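Local atomic coordinates of adenylate cyclase-like protein (Chlamydia trachomatis, PDB entry 3GQS), a protein that is of unknown function but carries a forkhead-associated (FHA) domain, a fold that in relatives recognises phosphothreonine, within a larger, probably membrane-anchored protein. Residues I38-D42 with M43-R47. Sequence-based numbering, arbitrary orientation.
Sequences IVLSD and MSISR. With PO4 (phosphate ion), chain C.
D42 and S44 illustrate how an aspartate can shape the loop that follows it. The backbone O of D42 accepts a 2.9 Å hydrogen bond from I45 N, closing a type I beta turn from D42 to I45, while the carboxylate, swung anti to the backbone N (chi1 174°), reaches over the turn. There OD2 takes the hydroxyl OG of S44 at 2.6 Å, met from 44° out of the carboxylate plane, and OD1 receives a weak but nearly straight bond from S44 N. T94 and T95 also hydrogen-bond to OD2, so it is gripped by three residues, which probably restricts rotation of the carboxylate. Beside it, the CD1 methyl of I45 presses on L40, 3.5 Å from CB, tighter than usual, and equally near the CD1 of L40; T95 of strand 95-102 packs against both side chains. The turn belongs to the loop between strands 38-39 and 50-54, which in FHA domains helps form the phosphothreonine-binding surface. Consistent with that role, a phosphate ion, probably from the crystallisation liquor, is held just beyond the turn: S46 OG donates a 2.6 Å hydrogen bond to phosphate O2, and O4 accepts hydrogen bonds from both R47 N and R47 NH1. By contrast, the outer side is loose: S41 and M43 are exposed, and only CB of M43 brushes D42 C, at 3.7 Å.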
ATOM      1  N   ILE A  38       7.306  -2.425   3.979  1.00 25.27           N
ATOM      2  CA  ILE A  38       7.180  -0.928   4.099  1.00 26.29           C
ATOM      3  C   ILE A  38       6.607  -0.709   5.512  1.00 27.51           C
ATOM      4  O   ILE A  38       5.460  -1.049   5.808  1.00 26.06           O
ATOM      5  CB  ILE A  38       6.305  -0.314   2.978  1.00 26.76           C
ATOM      6  CG1 ILE A  38       6.936  -0.641   1.586  1.00 24.94           C
ATOM      7  CG2 ILE A  38       6.136   1.211   3.220  1.00 24.57           C
ATOM      8  CD1 ILE A  38       6.028  -0.457   0.360  1.00 24.46           C
ATOM      9  N   VAL A  39       7.467  -0.267   6.415  1.00 29.55           N
ATOM     10  CA  VAL A  39       7.086  -0.201   7.811  1.00 31.12           C
ATOM     11  C   VAL A  39       6.654   1.239   8.144  1.00 32.92           C
ATOM     12  O   VAL A  39       7.446   2.191   8.050  1.00 33.89           O
ATOM     13  CB  VAL A  39       8.197  -0.695   8.735  1.00 30.50           C
ATOM     14  CG1 VAL A  39       7.675  -0.809  10.231  1.00 29.70           C
ATOM     15  CG2 VAL A  39       8.747  -1.995   8.218  1.00 29.74           C
ATOM     16  N   LEU A  40       5.405   1.361   8.567  1.00 34.40           N
ATOM     17  CA  LEU A  40       4.806   2.649   9.003  1.00 36.50           C
ATOM     18  C   LEU A  40       4.473   2.597  10.503  1.00 37.07           C
ATOM     19  O   LEU A  40       3.715   1.736  10.961  1.00 37.56           O
ATOM     20  CB  LEU A  40       3.522   2.943   8.222  1.00 37.15           C
ATOM     21  CG  LEU A  40       3.559   2.712   6.699  1.00 38.52           C
ATOM     22  CD1 LEU A  40       2.142   2.531   6.101  1.00 40.02           C
ATOM     23  CD2 LEU A  40       4.340   3.869   6.054  1.00 40.32           C
ATOM     24  N   SER A  41       5.027   3.524  11.257  1.00 37.93           N
ATOM     25  CA  SER A  41       4.974   3.456  12.741  1.00 38.73           C
ATOM     26  C   SER A  41       3.631   3.856  13.413  1.00 38.69           C
ATOM     27  O   SER A  41       3.532   3.841  14.608  1.00 39.87           O
ATOM     28  CB  SER A  41       6.124   4.270  13.342  1.00 38.45           C
ATOM     29  OG  SER A  41       6.094   5.609  12.876  1.00 40.14           O
ATOM     30  N   ASP A  42       2.607   4.142  12.634  1.00 39.16           N
ATOM     31  CA  ASP A  42       1.303   4.581  13.140  1.00 39.27           C
ATOM     32  C   ASP A  42       0.513   3.455  13.821  1.00 38.38           C
ATOM     33  O   ASP A  42       0.251   2.405  13.244  1.00 38.50           O
ATOM     34  CB  ASP A  42       0.533   5.199  11.971  1.00 40.10           C
ATOM     35  CG  ASP A  42      -0.894   5.582  12.311  1.00 42.65           C
ATOM     36  OD1 ASP A  42      -1.235   5.821  13.503  1.00 46.02           O
ATOM     37  OD2 ASP A  42      -1.683   5.638  11.333  1.00 46.31           O
ATOM     38  N   MET A  43       0.126   3.721  15.060  1.00 37.90           N
ATOM     39  CA  MET A  43      -0.662   2.815  15.913  1.00 37.32           C
ATOM     40  C   MET A  43      -1.901   2.192  15.248  1.00 35.89           C
ATOM     41  O   MET A  43      -2.343   1.131  15.660  1.00 35.62           O
ATOM     42  CB  MET A  43      -1.119   3.566  17.177  1.00 38.63           C
ATOM     43  CG  MET A  43      -0.040   3.793  18.241  1.00 42.15           C
ATOM     44  SD  MET A  43       0.355   2.359  19.302  1.00 50.45           S
ATOM     45  CE  MET A  43       1.719   1.608  18.356  1.00 45.37           C
ATOM     46  N   SER A  44      -2.462   2.859  14.243  1.00 34.34           N
ATOM     47  CA  SER A  44      -3.723   2.432  13.590  1.00 33.13           C
ATOM     48  C   SER A  44      -3.474   1.514  12.373  1.00 31.31           C
ATOM     49  O   SER A  44      -4.401   1.152  11.632  1.00 29.24           O
ATOM     50  CB  SER A  44      -4.537   3.657  13.164  1.00 32.65           C
ATOM     51  OG  SER A  44      -3.845   4.340  12.124  1.00 34.89           O
ATOM     52  N   ILE A  45      -2.197   1.199  12.170  1.00 30.24           N
ATOM     53  CA  ILE A  45      -1.744   0.261  11.132  1.00 28.56           C
ATOM     54  C   ILE A  45      -1.420  -1.145  11.759  1.00 26.88           C
ATOM     55  O   ILE A  45      -0.591  -1.323  12.666  1.00 25.08           O
ATOM     56  CB  ILE A  45      -0.561   0.863  10.311  1.00 28.55           C
ATOM     57  CG1 ILE A  45      -1.013   2.179   9.624  1.00 29.66           C
ATOM     58  CG2 ILE A  45      -0.083  -0.075   9.192  1.00 28.59           C
ATOM     59  CD1 ILE A  45       0.132   3.000   8.950  1.00 29.09           C
ATOM     60  N   SER A  46      -2.092  -2.149  11.238  1.00 26.34           N
ATOM     61  CA  SER A  46      -1.840  -3.529  11.630  1.00 25.90           C
ATOM     62  C   SER A  46      -0.365  -3.930  11.423  1.00 25.47           C
ATOM     63  O   SER A  46       0.355  -3.338  10.611  1.00 25.88           O
ATOM     64  CB  SER A  46      -2.805  -4.450  10.901  1.00 26.07           C
ATOM     65  OG  SER A  46      -4.086  -4.301  11.489  1.00 24.39           O
ATOM     66  N   ARG A  47       0.080  -4.902  12.203  1.00 26.19           N
ATOM     67  CA  ARG A  47       1.460  -5.382  12.141  1.00 26.78           C
ATOM     68  C   ARG A  47       1.808  -5.704  10.674  1.00 26.57           C
ATOM     69  O   ARG A  47       2.832  -5.302  10.140  1.00 26.07           O
ATOM     70  CB  ARG A  47       1.637  -6.606  13.001  1.00 27.29           C
ATOM     71  CG  ARG A  47       1.572  -6.318  14.477  1.00 28.36           C
ATOM     72  CD  ARG A  47       1.461  -7.575  15.339  1.00 27.39           C
ATOM     73  NE  ARG A  47       1.257  -7.241  16.746  1.00 28.19           N
ATOM     74  CZ  ARG A  47       0.085  -6.931  17.321  1.00 25.80           C
ATOM     75  NH1 ARG A  47      -1.049  -6.919  16.649  1.00 28.27           N
ATOM     76  NH2 ARG A  47       0.033  -6.699  18.615  1.00 26.02           N
TER
HETATM   77  P   PO4 C 107      -3.221  -6.542  13.973  1.00 41.95           P
HETATM   78  O1  PO4 C 107      -3.995  -7.203  12.874  1.00 42.33           O
HETATM   79  O2  PO4 C 107      -3.761  -5.085  13.959  1.00 48.42           O
HETATM   80  O3  PO4 C 107      -3.467  -7.217  15.311  1.00 42.99           O
HETATM   81  O4  PO4 C 107      -1.724  -6.524  13.891  1.00 34.95           O